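PDB 6Q1S: probable amino acid aminotransferase, which belongs to the class IV aminotransferase family and binds 4'-deoxy-4'-aminopyridoxal-5'-phosphate and 2-oxoglutaric acid in this crystal structure. Local coordinates for residues B[20-25]-B[96-100]; B[29-33]-B[59-63]. All coordinates share one frame; numbering follows the deposited sequence.

Interaction 1 of 2, residues B[20-25]-B[96-100]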
loop_
_atom_site.group_PDB
_atom_site.type_symbol
_atom_site.label_atom_id
_atom_site.label_comp_id
_atom_site.label_asym_id
_atom_site.label_seq_id
_atom_site.Cartn_x
_atom_site.Cartn_y
_atom_site.Cartn_z
ATOM N N HIS B 20 11.280 7.221 13.428
ATOM C CA HIS B 20 12.532 6.512 13.245
ATOM C C HIS B 20 12.577 5.855 11.867
ATOM O O HIS B 20 11.564 5.723 11.174
ATOM C CB HIS B 20 12.714 5.470 14.346
ATOM C CG HIS B 20 12.811 6.058 15.719
ATOM N ND1 HIS B 20 14.005 6.173 16.398
ATOM C CD2 HIS B 20 11.863 6.575 16.536
ATOM C CE1 HIS B 20 13.787 6.729 17.577
ATOM N NE2 HIS B 20 12.496 6.984 17.685
ATOM N N ALA B 21 13.781 5.443 11.468
ATOM C CA ALA B 21 13.965 4.848 10.151
ATOM C C ALA B 21 13.327 3.471 10.041
ATOM O O ALA B 21 13.125 2.983 8.923
ATOM C CB ALA B 21 15.452 4.758 9.817
ATOM N N ASP B 22 13.016 2.832 11.169
ATOM C CA ASP B 22 12.448 1.491 11.178
ATOM C C ASP B 22 10.972 1.480 11.558
ATOM O O ASP B 22 10.433 0.413 11.877
ATOM C CB ASP B 22 13.241 0.585 12.122
ATOM C CG ASP B 22 13.411 1.185 13.500
ATOM O OD1 ASP B 22 13.958 0.494 14.385
ATOM O OD2 ASP B 22 12.965 2.332 13.711
ATOM N N ASP B 23 10.307 2.633 11.543
ATOM C CA ASP B 23 8.875 2.668 11.805
ATOM C C ASP B 23 8.139 1.958 10.678
ATOM O O ASP B 23 8.413 2.196 9.499
ATOM C CB ASP B 23 8.388 4.110 11.943
ATOM C CG ASP B 23 7.007 4.203 12.562
ATOM O OD1 ASP B 23 6.026 3.813 11.892
ATOM O OD2 ASP B 23 6.898 4.657 13.720
ATOM N N LEU B 24 7.211 1.072 11.042
ATOM C CA LEU B 24 6.540 0.248 10.045
ATOM C C LEU B 24 5.661 1.060 9.103
ATOM O O LEU B 24 5.297 0.560 8.034
ATOM C CB LEU B 24 5.716 -0.835 10.737
ATOM C CG LEU B 24 6.571 -1.964 11.315
ATOM C CD1 LEU B 24 5.836 -2.688 12.430
ATOM C CD2 LEU B 24 6.983 -2.930 10.216
ATOM N N ALA B 25 5.321 2.299 9.464
ATOM C CA ALA B 25 4.611 3.163 8.528
ATOM C C ALA B 25 5.471 3.502 7.322
ATOM O O ALA B 25 4.949 3.654 6.212
ATOM C CB ALA B 25 4.161 4.445 9.224
ATOM N N SER B 96 0.259 4.152 13.242
ATOM C CA SER B 96 1.084 3.098 12.678
ATOM C C SER B 96 1.359 2.017 13.712
ATOM O O SER B 96 1.191 2.222 14.917
ATOM C CB SER B 96 2.412 3.665 12.169
ATOM O OG SER B 96 3.465 2.735 12.348
ATOM N N ARG B 97 1.800 0.858 13.220
ATOM C CA ARG B 97 2.102 -0.266 14.097
ATOM C C ARG B 97 3.323 -0.017 14.973
ATOM O O ARG B 97 3.537 -0.764 15.934
ATOM C CB ARG B 97 2.293 -1.541 13.271
ATOM C CG ARG B 97 2.059 -2.828 14.054
ATOM C CD ARG B 97 1.976 -4.038 13.134
ATOM N NE ARG B 97 0.968 -3.868 12.092
ATOM C CZ ARG B 97 -0.316 -4.186 12.233
ATOM N NH1 ARG B 97 -0.756 -4.698 13.376
ATOM N NH2 ARG B 97 -1.161 -3.996 11.231
ATOM N N GLY B 98 4.120 1.000 14.676
ATOM C CA GLY B 98 5.287 1.301 15.477
ATOM C C GLY B 98 6.570 0.810 14.844
ATOM O O GLY B 98 6.634 0.439 13.668
ATOM N N ARG B 99 7.621 0.829 15.657
ATOM C CA ARG B 99 8.933 0.401 15.199
ATOM C C ARG B 99 8.972 -1.118 15.059
ATOM O O ARG B 99 8.232 -1.845 15.727
ATOM C CB ARG B 99 10.006 0.881 16.177
ATOM C CG ARG B 99 10.210 2.388 16.133
ATOM C CD ARG B 99 11.272 2.880 17.106
ATOM N NE ARG B 99 12.619 2.462 16.729
ATOM C CZ ARG B 99 13.714 2.786 17.407
ATOM N NH1 ARG B 99 13.620 3.537 18.495
ATOM N NH2 ARG B 99 14.905 2.371 16.994
ATOM N N GLU B 100 9.839 -1.596 14.169
ATOM C CA GLU B 100 10.016 -3.031 13.997
ATOM C C GLU B 100 10.639 -3.640 15.247
ATOM O O GLU B 100 11.686 -3.185 15.718
ATOM C CB GLU B 100 10.884 -3.327 12.776
ATOM C CG GLU B 100 11.099 -4.813 12.533
ATOM C CD GLU B 100 11.969 -5.090 11.324
ATOM O OE1 GLU B 100 12.353 -4.124 10.631
ATOM O OE2 GLU B 100 12.269 -6.274 11.069
#
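Asp23 OD1 takes two bonds at once: Ser96 OG donates to it on its syn side (2.8 Å between the oxygens), while Ala25 N reaches its anti lone pair. The second bond makes Asp23 the N-cap of helix 24-27, and CG anti to the backbone N (chi1 -165°) carries the carboxylate to both donors. Its other oxygen, OD2, is bonded to Thr106. Ser96 OG also accepts from Gly98 N, closing an ST turn, so a short hydroxyl serves both the cap and the bend. Between the backbones, Leu24 N donates to Gly98 O at 2.8 Å and Glu100 N to Asp22 O at 3.1 Å, on either side of a single beta bridge between Asp23 and Arg99. A capped helix start is thereby fastened to the loop that leaves strand 89-96 in the five-stranded antiparallel sheet. With a positive phi, Gly98 adopts a backbone shape that suits a residue lacking CB. Farther out, Arg99 forms a salt bridge with Asp22, NE to OD2 3.0 Å, although its individual hydrogen bonds are weak and the carboxylate and guanidinium planes stand 57° apart. A bend at chi3 (69°) turns the guanidinium flat over one face of the His20 ring, centres 3.8 Å apart, and Arg99 CD adds a CH-pi contact to the same ring. Leu24 CD1 packs against the aliphatic part of Arg97, 3.8 Å from its CB, and the small CB groups of Ala25 and Ser96 meet at 3.5 Å. Glu100 sends its carboxylate to Arg92 of the second subunit.

Interaction 2 of 2, residues B[29-33]-B[59-63]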
loop_
_atom_site.group_PDB
_atom_site.type_symbol
_atom_site.label_atom_id
_atom_site.label_comp_id
_atom_site.label_asym_id
_atom_site.label_seq_id
_atom_site.Cartn_x
_atom_site.Cartn_y
_atom_site.Cartn_z
ATOM N N GLY B 29 4.418 0.708 5.085
ATOM C CA GLY B 29 3.103 1.330 5.048
ATOM C C GLY B 29 2.095 0.691 5.975
ATOM O O GLY B 29 0.898 0.671 5.665
ATOM N N ASP B 30 2.550 0.162 7.108
ATOM C CA ASP B 30 1.725 -0.674 7.978
ATOM C C ASP B 30 1.078 0.219 9.027
ATOM O O ASP B 30 1.612 0.427 10.118
ATOM C CB ASP B 30 2.572 -1.768 8.617
ATOM C CG ASP B 30 1.740 -2.886 9.202
ATOM O OD1 ASP B 30 2.324 -3.801 9.818
ATOM O OD2 ASP B 30 0.506 -2.873 9.018
ATOM N N GLY B 31 -0.094 0.745 8.698
ATOM C CA GLY B 31 -0.822 1.589 9.628
ATOM C C GLY B 31 -2.094 2.090 8.984
ATOM O O GLY B 31 -2.371 1.822 7.812
ATOM N N VAL B 32 -2.873 2.825 9.776
ATOM C CA VAL B 32 -4.121 3.411 9.311
ATOM C C VAL B 32 -4.077 4.910 9.572
ATOM O O VAL B 32 -3.307 5.398 10.404
ATOM C CB VAL B 32 -5.351 2.775 9.991
ATOM C CG1 VAL B 32 -5.379 1.276 9.738
ATOM C CG2 VAL B 32 -5.351 3.071 11.484
ATOM N N PHE B 33 -4.918 5.646 8.848
ATOM C CA PHE B 33 -4.962 7.089 9.022
ATOM C C PHE B 33 -6.349 7.613 8.683
ATOM O O PHE B 33 -7.202 6.898 8.155
ATOM C CB PHE B 33 -3.892 7.793 8.175
ATOM C CG PHE B 33 -4.281 8.002 6.739
ATOM C CD1 PHE B 33 -4.206 6.964 5.826
ATOM C CD2 PHE B 33 -4.694 9.248 6.297
ATOM C CE1 PHE B 33 -4.555 7.160 4.501
ATOM C CE2 PHE B 33 -5.044 9.452 4.974
ATOM C CZ PHE B 33 -4.973 8.406 4.075
ATOM N N LEU B 59 -9.451 -4.011 11.694
ATOM C CA LEU B 59 -9.135 -4.768 10.490
ATOM C C LEU B 59 -7.639 -4.959 10.299
ATOM O O LEU B 59 -7.230 -5.881 9.586
ATOM C CB LEU B 59 -9.725 -4.071 9.264
ATOM C CG LEU B 59 -11.251 -4.064 9.173
ATOM C CD1 LEU B 59 -11.730 -2.939 8.271
ATOM C CD2 LEU B 59 -11.754 -5.407 8.673
ATOM N N MET B 60 -6.816 -4.117 10.918
ATOM C CA MET B 60 -5.371 -4.184 10.761
ATOM C C MET B 60 -4.676 -4.788 11.970
ATOM O O MET B 60 -3.445 -4.725 12.055
ATOM C CB MET B 60 -4.816 -2.793 10.469
ATOM C CG MET B 60 -5.061 -2.356 9.041
ATOM S SD MET B 60 -3.798 -3.016 7.944
ATOM C CE MET B 60 -2.414 -1.984 8.404
ATOM N N ASP B 61 -5.435 -5.376 12.896
ATOM C CA ASP B 61 -4.878 -6.013 14.089
ATOM C C ASP B 61 -3.969 -5.051 14.845
ATOM O O ASP B 61 -2.908 -5.424 15.352
ATOM C CB ASP B 61 -4.147 -7.306 13.725
ATOM C CG ASP B 61 -5.044 -8.290 13.002
ATOM O OD1 ASP B 61 -6.146 -8.579 13.515
ATOM O OD2 ASP B 61 -4.653 -8.769 11.918
ATOM N N LEU B 62 -4.381 -3.818 14.904
ATOM C CA LEU B 62 -3.757 -2.717 15.608
ATOM C C LEU B 62 -4.416 -2.527 16.966
ATOM O O LEU B 62 -5.602 -2.827 17.133
ATOM C CB LEU B 62 -3.876 -1.422 14.798
ATOM C CG LEU B 62 -2.840 -1.248 13.691
ATOM C CD1 LEU B 62 -3.270 -0.164 12.717
ATOM C CD2 LEU B 62 -1.494 -0.913 14.301
ATOM N N PRO B 63 -3.669 -2.046 17.960
ATOM C CA PRO B 63 -4.281 -1.770 19.263
ATOM C C PRO B 63 -5.459 -0.824 19.119
ATOM O O PRO B 63 -5.446 0.097 18.299
ATOM C CB PRO B 63 -3.139 -1.137 20.065
ATOM C CG PRO B 63 -1.899 -1.669 19.427
ATOM C CD PRO B 63 -2.217 -1.799 17.964
#
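Val32 and Met60 meet through apolar side chains: Val32 CG1 lies 3.7 Å from Met60 CG, the two side chains running past each other in opposite directions. Leu62 comes to the same valine head-on, its CD1 3.9 Å from Val32 CG1 and nearly as close to CG2, so a branched tip meets a branched tip. Bends at chi2 (-83°) and chi3 (-73°) fold the methionine back, bringing CE to 3.6 Å from Gly31 N and beside the carboxylate of Asp30. A flexible, unbranched thioether suits this place, because it can curl so that its methyl reaches the backbone of Gly31. Asp30 is the centre of an inverse gamma turn, and its OD1 forms a salt bridge with Arg97, which also bonds Met60 O and so ties both sides of the contact together. Met60 and Leu62 are set in place by a Schellman motif ending helix 46-59: Asp61, at positive phi, is its C-prime residue, and Leu62 N bonds back to Ala57 O. Val32 also touches Leu53 and Ser56 of that helix and pairs by backbone with Tyr95, so the start of strand 31-39 pairs with strand 89-96 within the sheet while Val32 packs on the C-terminal part of helix 46-59.

In the fold
The two contacts lie with their centres about 11 Å apart, on the same side of the chain's centre, and interaction 2 is nested inside the loop closed by interaction 1. Helix 24-27 leads directly into strand 31-39, whose neighbour in the antiparallel sheet, strand 89-96, runs into the 96-100 loop. Arg97 joins them: it belongs to interaction 1, yet bonds to both segments of interaction 2, and its CA packs on Leu62. The helix start, the loop after strand 89-96 and the end of helix 46-59 thus form one continuous region, which touches the second subunit at both contacts.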